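Local coordinates for african horse sickness virus (serotype 4) VP7 (African horsesickness virus, PDB 1AHS), which forms the surface of the viral core as a trimeric coat protein that binds the structural protein VP3, this fragment being its top domain, at residues G2-Y16 with R24-D38. Numbering follows the deposited sequence.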
ATOM      1  N   GLY B   2      13.456   6.299  -2.359  1.00 47.43           N
ATOM      2  CA  GLY B   2      12.812   5.978  -3.618  1.00 40.06           C
ATOM      3  C   GLY B   2      12.664   7.328  -4.292  1.00 36.64           C
ATOM      4  O   GLY B   2      12.679   8.371  -3.624  1.00 40.18           O
ATOM      5  N   PRO B   3      12.371   7.356  -5.577  1.00 30.85           N
ATOM      6  CA  PRO B   3      12.260   8.653  -6.224  1.00 28.17           C
ATOM      7  C   PRO B   3      11.163   9.590  -5.812  1.00 33.33           C
ATOM      8  O   PRO B   3      11.254  10.795  -6.073  1.00 38.11           O
ATOM      9  CB  PRO B   3      12.133   8.272  -7.671  1.00 25.38           C
ATOM     10  CG  PRO B   3      11.409   6.974  -7.605  1.00 27.13           C
ATOM     11  CD  PRO B   3      12.075   6.254  -6.501  1.00 30.80           C
ATOM     12  N   TYR B   4      10.152   9.080  -5.116  1.00 34.12           N
ATOM     13  CA  TYR B   4       8.999   9.912  -4.793  1.00 31.04           C
ATOM     14  C   TYR B   4       8.905  10.284  -3.337  1.00 33.71           C
ATOM     15  O   TYR B   4       7.848  10.721  -2.865  1.00 34.52           O
ATOM     16  CB  TYR B   4       7.690   9.225  -5.258  1.00 31.44           C
ATOM     17  CG  TYR B   4       7.709   8.739  -6.709  1.00 30.65           C
ATOM     18  CD1 TYR B   4       8.324   9.490  -7.709  1.00 27.67           C
ATOM     19  CD2 TYR B   4       7.281   7.458  -7.039  1.00 26.00           C
ATOM     20  CE1 TYR B   4       8.535   8.954  -8.989  1.00 28.95           C
ATOM     21  CE2 TYR B   4       7.483   6.930  -8.315  1.00 28.05           C
ATOM     22  CZ  TYR B   4       8.120   7.684  -9.266  1.00 27.96           C
ATOM     23  OH  TYR B   4       8.412   7.138 -10.480  1.00 30.28           O
ATOM     24  N   ALA B   5      10.030  10.209  -2.637  1.00 36.06           N
ATOM     25  CA  ALA B   5      10.043  10.532  -1.212  1.00 33.09           C
ATOM     26  C   ALA B   5       9.643  11.966  -0.892  1.00 31.26           C
ATOM     27  O   ALA B   5       9.022  12.209   0.128  1.00 36.45           O
ATOM     28  CB  ALA B   5      11.403  10.182  -0.595  1.00 33.80           C
ATOM     29  N   GLY B   6       9.844  12.886  -1.821  1.00 28.85           N
ATOM     30  CA  GLY B   6       9.524  14.271  -1.548  1.00 29.61           C
ATOM     31  C   GLY B   6       8.149  14.750  -1.906  1.00 33.95           C
ATOM     32  O   GLY B   6       7.883  15.943  -1.846  1.00 41.84           O
ATOM     33  N   ALA B   7       7.278  13.828  -2.294  1.00 36.09           N
ATOM     34  CA  ALA B   7       5.908  14.149  -2.664  1.00 32.72           C
ATOM     35  C   ALA B   7       5.297  14.750  -1.416  1.00 33.20           C
ATOM     36  O   ALA B   7       5.536  14.255  -0.318  1.00 32.75           O
ATOM     37  CB  ALA B   7       5.186  12.868  -3.015  1.00 31.27           C
ATOM     38  N   VAL B   8       4.498  15.792  -1.553  1.00 31.11           N
ATOM     39  CA  VAL B   8       3.911  16.362  -0.354  1.00 28.09           C
ATOM     40  C   VAL B   8       2.542  15.786   0.075  1.00 30.05           C
ATOM     41  O   VAL B   8       1.972  16.197   1.087  1.00 31.84           O
ATOM     42  CB  VAL B   8       3.863  17.872  -0.455  1.00 31.05           C
ATOM     43  CG1 VAL B   8       5.261  18.417  -0.427  1.00 29.32           C
ATOM     44  CG2 VAL B   8       3.207  18.262  -1.729  1.00 31.01           C
ATOM     45  N   GLU B   9       2.016  14.848  -0.706  1.00 29.15           N
ATOM     46  CA  GLU B   9       0.766  14.209  -0.401  1.00 23.21           C
ATOM     47  C   GLU B   9       0.746  12.907  -1.151  1.00 25.28           C
ATOM     48  O   GLU B   9       1.443  12.740  -2.139  1.00 25.00           O
ATOM     49  CB  GLU B   9      -0.410  15.073  -0.813  1.00 23.94           C
ATOM     50  CG  GLU B   9      -0.525  15.285  -2.287  1.00 29.40           C
ATOM     51  CD  GLU B   9      -1.657  16.251  -2.646  1.00 37.86           C
ATOM     52  OE1 GLU B   9      -2.012  17.081  -1.771  1.00 34.55           O
ATOM     53  OE2 GLU B   9      -2.198  16.166  -3.793  1.00 44.82           O
ATOM     54  N   VAL B  10       0.031  11.948  -0.586  1.00 27.81           N
ATOM     55  CA  VAL B  10      -0.128  10.628  -1.164  1.00 19.88           C
ATOM     56  C   VAL B  10      -1.636  10.325  -1.116  1.00 22.76           C
ATOM     57  O   VAL B  10      -2.443  11.155  -0.671  1.00 22.69           O
ATOM     58  CB  VAL B  10       0.719   9.575  -0.390  1.00 18.56           C
ATOM     59  CG1 VAL B  10       2.177   9.852  -0.573  1.00 16.32           C
ATOM     60  CG2 VAL B  10       0.398   9.588   1.078  1.00 19.07           C
ATOM     61  N   GLN B  11      -2.058   9.207  -1.664  1.00 21.76           N
ATOM     62  CA  GLN B  11      -3.454   8.895  -1.608  1.00 14.76           C
ATOM     63  C   GLN B  11      -3.623   7.423  -1.372  1.00 18.44           C
ATOM     64  O   GLN B  11      -2.663   6.648  -1.416  1.00 19.93           O
ATOM     65  CB  GLN B  11      -4.154   9.370  -2.861  1.00 18.61           C
ATOM     66  CG  GLN B  11      -3.435   9.129  -4.143  1.00 19.97           C
ATOM     67  CD  GLN B  11      -4.065   9.914  -5.258  1.00 23.75           C
ATOM     68  OE1 GLN B  11      -4.907   9.402  -5.992  1.00 30.94           O
ATOM     69  NE2 GLN B  11      -3.686  11.183  -5.378  1.00 23.11           N
ATOM     70  N   GLN B  12      -4.830   7.024  -1.011  1.00 19.94           N
ATOM     71  CA  GLN B  12      -5.043   5.624  -0.738  1.00 20.37           C
ATOM     72  C   GLN B  12      -4.927   4.916  -2.022  1.00 19.16           C
ATOM     73  O   GLN B  12      -5.504   5.316  -3.013  1.00 22.69           O
ATOM     74  CB  GLN B  12      -6.430   5.371  -0.156  1.00 17.52           C
ATOM     75  CG  GLN B  12      -6.733   3.900   0.060  1.00 18.56           C
ATOM     76  CD  GLN B  12      -8.160   3.621   0.456  1.00 18.90           C
ATOM     77  OE1 GLN B  12      -9.099   4.219  -0.056  1.00 18.98           O
ATOM     78  NE2 GLN B  12      -8.333   2.654   1.329  1.00 22.03           N
ATOM     79  N   SER B  13      -4.248   3.801  -1.966  1.00 23.65           N
ATOM     80  CA  SER B  13      -4.067   2.955  -3.119  1.00 25.14           C
ATOM     81  C   SER B  13      -5.339   2.271  -3.577  1.00 23.07           C
ATOM     82  O   SER B  13      -6.019   1.637  -2.786  1.00 29.35           O
ATOM     83  CB  SER B  13      -3.072   1.858  -2.785  1.00 25.58           C
ATOM     84  OG  SER B  13      -3.196   0.788  -3.704  1.00 26.52           O
ATOM     85  N   GLY B  14      -5.571   2.303  -4.883  1.00 22.89           N
ATOM     86  CA  GLY B  14      -6.703   1.648  -5.471  1.00 19.09           C
ATOM     87  C   GLY B  14      -8.025   2.333  -5.405  1.00 21.87           C
ATOM     88  O   GLY B  14      -9.018   1.719  -5.746  1.00 24.76           O
ATOM     89  N   ARG B  15      -8.069   3.577  -4.964  1.00 21.74           N
ATOM     90  CA  ARG B  15      -9.331   4.293  -4.910  1.00 20.36           C
ATOM     91  C   ARG B  15      -9.439   5.246  -6.107  1.00 25.54           C
ATOM     92  O   ARG B  15      -8.676   6.200  -6.220  1.00 27.72           O
ATOM     93  CB  ARG B  15      -9.465   5.060  -3.595  1.00 19.79           C
ATOM     94  CG  ARG B  15     -10.789   5.858  -3.496  1.00 21.02           C
ATOM     95  CD  ARG B  15     -11.093   6.274  -2.071  1.00 18.81           C
ATOM     96  NE  ARG B  15     -11.565   5.144  -1.297  1.00 19.09           N
ATOM     97  CZ  ARG B  15     -12.849   4.856  -1.125  1.00 17.20           C
ATOM     98  NH1 ARG B  15     -13.776   5.631  -1.676  1.00 19.26           N
ATOM     99  NH2 ARG B  15     -13.202   3.802  -0.384  1.00 23.44           N
ATOM    100  N   TYR B  16     -10.397   5.015  -6.991  1.00 22.84           N
ATOM    101  CA  TYR B  16     -10.500   5.859  -8.153  1.00 24.38           C
ATOM    102  C   TYR B  16     -10.739   7.329  -7.836  1.00 25.54           C
ATOM    103  O   TYR B  16     -11.635   7.676  -7.070  1.00 27.88           O
ATOM    104  CB  TYR B  16     -11.558   5.289  -9.078  1.00 23.74           C
ATOM    105  CG  TYR B  16     -11.575   5.883 -10.463  1.00 24.32           C
ATOM    106  CD1 TYR B  16     -12.362   6.989 -10.732  1.00 24.41           C
ATOM    107  CD2 TYR B  16     -10.843   5.314 -11.516  1.00 21.27           C
ATOM    108  CE1 TYR B  16     -12.441   7.529 -11.999  1.00 30.38           C
ATOM    109  CE2 TYR B  16     -10.918   5.852 -12.811  1.00 23.57           C
ATOM    110  CZ  TYR B  16     -11.729   6.962 -13.033  1.00 29.32           C
ATOM    111  OH  TYR B  16     -11.905   7.508 -14.279  1.00 34.77           O
ATOM    112  N   ARG B  24      -5.574  10.841 -14.116  1.00 33.97           N
ATOM    113  CA  ARG B  24      -5.001  11.495 -12.946  1.00 27.09           C
ATOM    114  C   ARG B  24      -4.081  10.526 -12.284  1.00 25.59           C
ATOM    115  O   ARG B  24      -4.324   9.329 -12.263  1.00 27.63           O
ATOM    116  CB  ARG B  24      -6.010  12.030 -11.929  1.00 27.62           C
ATOM    117  CG  ARG B  24      -5.268  12.902 -10.872  1.00 32.20           C
ATOM    118  CD  ARG B  24      -6.167  13.807 -10.020  1.00 32.38           C
ATOM    119  NE  ARG B  24      -5.433  14.501  -8.947  1.00 39.71           N
ATOM    120  CZ  ARG B  24      -4.753  13.901  -7.965  1.00 39.63           C
ATOM    121  NH1 ARG B  24      -4.688  12.575  -7.897  1.00 45.21           N
ATOM    122  NH2 ARG B  24      -4.155  14.630  -7.027  1.00 44.49           N
ATOM    123  N   GLY B  25      -2.934  11.048 -11.891  1.00 24.27           N
ATOM    124  CA  GLY B  25      -1.924  10.251 -11.225  1.00 22.83           C
ATOM    125  C   GLY B  25      -1.640  10.868  -9.870  1.00 25.59           C
ATOM    126  O   GLY B  25      -1.965  12.044  -9.598  1.00 22.95           O
ATOM    127  N   GLY B  26      -1.048  10.053  -9.009  1.00 24.35           N
ATOM    128  CA  GLY B  26      -0.714  10.481  -7.662  1.00 25.01           C
ATOM    129  C   GLY B  26       0.232   9.479  -7.069  1.00 24.03           C
ATOM    130  O   GLY B  26       0.409   8.395  -7.621  1.00 28.23           O
ATOM    131  N   TYR B  27       0.820   9.799  -5.934  1.00 22.81           N
ATOM    132  CA  TYR B  27       1.765   8.877  -5.356  1.00 20.58           C
ATOM    133  C   TYR B  27       1.154   8.102  -4.253  1.00 21.75           C
ATOM    134  O   TYR B  27       0.250   8.589  -3.587  1.00 20.36           O
ATOM    135  CB  TYR B  27       2.948   9.662  -4.855  1.00 19.17           C
ATOM    136  CG  TYR B  27       3.570  10.447  -5.977  1.00 22.58           C
ATOM    137  CD1 TYR B  27       4.381   9.819  -6.918  1.00 24.39           C
ATOM    138  CD2 TYR B  27       3.347  11.817  -6.105  1.00 30.73           C
ATOM    139  CE1 TYR B  27       4.960  10.526  -7.949  1.00 26.60           C
ATOM    140  CE2 TYR B  27       3.931  12.547  -7.149  1.00 27.61           C
ATOM    141  CZ  TYR B  27       4.737  11.889  -8.058  1.00 26.77           C
ATOM    142  OH  TYR B  27       5.357  12.594  -9.052  1.00 29.00           O
ATOM    143  N   ILE B  28       1.631   6.880  -4.089  1.00 19.99           N
ATOM    144  CA  ILE B  28       1.169   5.995  -3.030  1.00 22.87           C
ATOM    145  C   ILE B  28       2.216   5.992  -1.899  1.00 25.34           C
ATOM    146  O   ILE B  28       1.882   5.974  -0.711  1.00 25.39           O
ATOM    147  CB  ILE B  28       0.984   4.578  -3.568  1.00 19.87           C
ATOM    148  CG1 ILE B  28      -0.103   4.570  -4.640  1.00 18.89           C
ATOM    149  CG2 ILE B  28       0.585   3.649  -2.489  1.00 16.38           C
ATOM    150  CD1 ILE B  28      -1.291   5.447  -4.359  1.00 16.09           C
ATOM    151  N   ASN B  29       3.488   6.040  -2.283  1.00 27.63           N
ATOM    152  CA  ASN B  29       4.589   6.040  -1.339  1.00 25.34           C
ATOM    153  C   ASN B  29       5.865   6.354  -2.124  1.00 25.47           C
ATOM    154  O   ASN B  29       5.777   6.740  -3.268  1.00 25.47           O
ATOM    155  CB  ASN B  29       4.662   4.699  -0.583  1.00 28.33           C
ATOM    156  CG  ASN B  29       5.183   3.530  -1.430  1.00 26.49           C
ATOM    157  OD1 ASN B  29       5.967   3.710  -2.350  1.00 32.59           O
ATOM    158  ND2 ASN B  29       4.805   2.316  -1.052  1.00 25.50           N
ATOM    159  N   SER B  30       7.034   6.211  -1.513  1.00 27.39           N
ATOM    160  CA  SER B  30       8.315   6.486  -2.171  1.00 28.93           C
ATOM    161  C   SER B  30       8.590   5.830  -3.480  1.00 29.79           C
ATOM    162  O   SER B  30       9.404   6.349  -4.234  1.00 34.56           O
ATOM    163  CB  SER B  30       9.465   6.060  -1.291  1.00 25.78           C
ATOM    164  OG  SER B  30       9.455   6.916  -0.207  1.00 44.38           O
ATOM    165  N   ASN B  31       8.045   4.641  -3.702  1.00 24.95           N
ATOM    166  CA  ASN B  31       8.326   3.920  -4.926  1.00 26.22           C
ATOM    167  C   ASN B  31       7.168   3.561  -5.857  1.00 26.41           C
ATOM    168  O   ASN B  31       7.386   3.071  -6.972  1.00 26.42           O
ATOM    169  CB  ASN B  31       9.144   2.673  -4.580  1.00 38.98           C
ATOM    170  CG  ASN B  31      10.582   3.015  -4.259  1.00 49.67           C
ATOM    171  OD1 ASN B  31      10.839   3.688  -3.267  1.00 61.37           O
ATOM    172  ND2 ASN B  31      11.529   2.586  -5.109  1.00 54.89           N
ATOM    173  N   ILE B  32       5.960   3.947  -5.473  1.00 23.77           N
ATOM    174  CA  ILE B  32       4.793   3.600  -6.235  1.00 19.05           C
ATOM    175  C   ILE B  32       3.905   4.786  -6.574  1.00 20.24           C
ATOM    176  O   ILE B  32       3.605   5.634  -5.728  1.00 20.17           O
ATOM    177  CB  ILE B  32       3.998   2.531  -5.445  1.00 17.61           C
ATOM    178  CG1 ILE B  32       4.912   1.366  -5.129  1.00 15.05           C
ATOM    179  CG2 ILE B  32       2.833   2.010  -6.232  1.00 18.01           C
ATOM    180  CD1 ILE B  32       4.195   0.220  -4.510  1.00 17.21           C
ATOM    181  N   ALA B  33       3.448   4.818  -7.814  1.00 19.01           N
ATOM    182  CA  ALA B  33       2.568   5.864  -8.279  1.00 17.71           C
ATOM    183  C   ALA B  33       1.449   5.111  -9.010  1.00 17.31           C
ATOM    184  O   ALA B  33       1.661   3.978  -9.451  1.00 18.62           O
ATOM    185  CB  ALA B  33       3.331   6.768  -9.235  1.00 16.27           C
ATOM    186  N   GLU B  34       0.273   5.696  -9.141  1.00 21.57           N
ATOM    187  CA  GLU B  34      -0.814   5.028  -9.843  1.00 18.33           C
ATOM    188  C   GLU B  34      -1.514   6.036 -10.731  1.00 18.34           C
ATOM    189  O   GLU B  34      -1.624   7.193 -10.359  1.00 21.12           O
ATOM    190  CB  GLU B  34      -1.857   4.522  -8.841  1.00 22.90           C
ATOM    191  CG  GLU B  34      -1.432   3.337  -7.973  1.00 18.97           C
ATOM    192  CD  GLU B  34      -2.522   2.830  -7.024  1.00 19.47           C
ATOM    193  OE1 GLU B  34      -3.628   3.431  -6.920  1.00 23.21           O
ATOM    194  OE2 GLU B  34      -2.258   1.815  -6.341  1.00 24.91           O
ATOM    195  N   VAL B  35      -1.989   5.636 -11.901  1.00 24.62           N
ATOM    196  CA  VAL B  35      -2.732   6.589 -12.726  1.00 19.66           C
ATOM    197  C   VAL B  35      -4.129   6.018 -12.973  1.00 21.70           C
ATOM    198  O   VAL B  35      -4.291   4.843 -13.308  1.00 20.89           O
ATOM    199  CB  VAL B  35      -1.920   7.051 -14.000  1.00 25.75           C
ATOM    200  CG1 VAL B  35      -0.946   6.021 -14.412  1.00 30.48           C
ATOM    201  CG2 VAL B  35      -2.808   7.424 -15.135  1.00 21.19           C
ATOM    202  N   CYS B  36      -5.126   6.782 -12.558  1.00 21.96           N
ATOM    203  CA  CYS B  36      -6.508   6.398 -12.678  1.00 22.75           C
ATOM    204  C   CYS B  36      -6.909   6.766 -14.071  1.00 24.39           C
ATOM    205  O   CYS B  36      -6.685   7.889 -14.470  1.00 30.29           O
ATOM    206  CB  CYS B  36      -7.361   7.185 -11.679  1.00 16.83           C
ATOM    207  SG  CYS B  36      -7.153   6.675  -9.958  1.00 26.31           S
ATOM    208  N   MET B  37      -7.547   5.867 -14.805  1.00 25.21           N
ATOM    209  CA  MET B  37      -7.924   6.172 -16.185  1.00 24.41           C
ATOM    210  C   MET B  37      -9.346   5.849 -16.560  1.00 24.62           C
ATOM    211  O   MET B  37      -9.805   4.726 -16.370  1.00 29.95           O
ATOM    212  CB  MET B  37      -7.017   5.407 -17.147  1.00 24.91           C
ATOM    213  CG  MET B  37      -5.562   5.673 -16.974  1.00 21.99           C
ATOM    214  SD  MET B  37      -4.675   4.880 -18.201  1.00 30.19           S
ATOM    215  CE  MET B  37      -4.963   6.137 -19.492  1.00 20.14           C
ATOM    216  N   ASP B  38     -10.039   6.819 -17.116  1.00 26.24           N
ATOM    217  CA  ASP B  38     -11.390   6.599 -17.580  1.00 30.75           C
ATOM    218  C   ASP B  38     -11.349   5.647 -18.777  1.00 34.26           C
ATOM    219  O   ASP B  38     -10.283   5.265 -19.272  1.00 34.08           O
ATOM    220  CB  ASP B  38     -12.001   7.888 -18.062  1.00 36.24           C
ATOM    221  CG  ASP B  38     -13.446   8.021 -17.679  1.00 52.75           C
ATOM    222  OD1 ASP B  38     -14.202   6.999 -17.614  1.00 54.36           O
ATOM    223  OD2 ASP B  38     -13.821   9.185 -17.406  1.00 64.17           O
TER
HETATM  224  O   HOH W   1      -0.328  12.539  -4.753  1.00 38.80           O
HETATM  225  O   HOH W   2      -0.652   5.757   0.391  1.00 26.35           O
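Aromatic packing joins Tyr-4 to Tyr-27: CE1 of Tyr-27 lies over one face of the Tyr-4 ring, offset toward its rim, while Pro-3 CG sits over the centre of the opposite face. The two rings are inclined at 36°, and Tyr-4 CG comes 3.5 Å from Tyr-27 CD1. Both hydroxyls reach past the contact to helix 46-49, where Tyr-4 OH bonds to Leu-49 O and Tyr-27 OH to Leu-48 O. Ala-7 CB touches Tyr-27 CD2 at 3.7 Å.

Two backbone hydrogen bonds fix the loop along the hairpin. Tyr-4 N donates to Ser-30 O (3.0 Å), tilted from the carbonyl plane, and Gln-11 N to Tyr-27 O (3.1 Å). A water bridges Glu-9 O and Tyr-27 N.

Glu-34 supplies the side-chain anchor. Its chain is extended beyond CG (chi2 -178°), which carries the carboxylate to the turn of residues 12-15; OE1 accepts from Gly-14 N at 3.0 Å through its syn lone pair, nearly straight at 167°, and OE2 lies 3.0 Å from Ser-13 OG. Further along, Cys-36 CB packs 4.0 Å from Tyr-16 CD2, with the sulfur oblique to that ring.

Gln-12 NE2 hydrogen-bonds to Ser-13 O of a second subunit, and the Arg-15 guanidinium to Gly-74 O and Ser-76 OG of that subunit. The arrangement is an irregular segment at the start of the top-domain fragment laid along an antiparallel beta hairpin, 23-27 with 32-37, at the border of one sheet of the antiparallel beta sandwich, the jelly-roll fold of the orbivirus VP7 top domain.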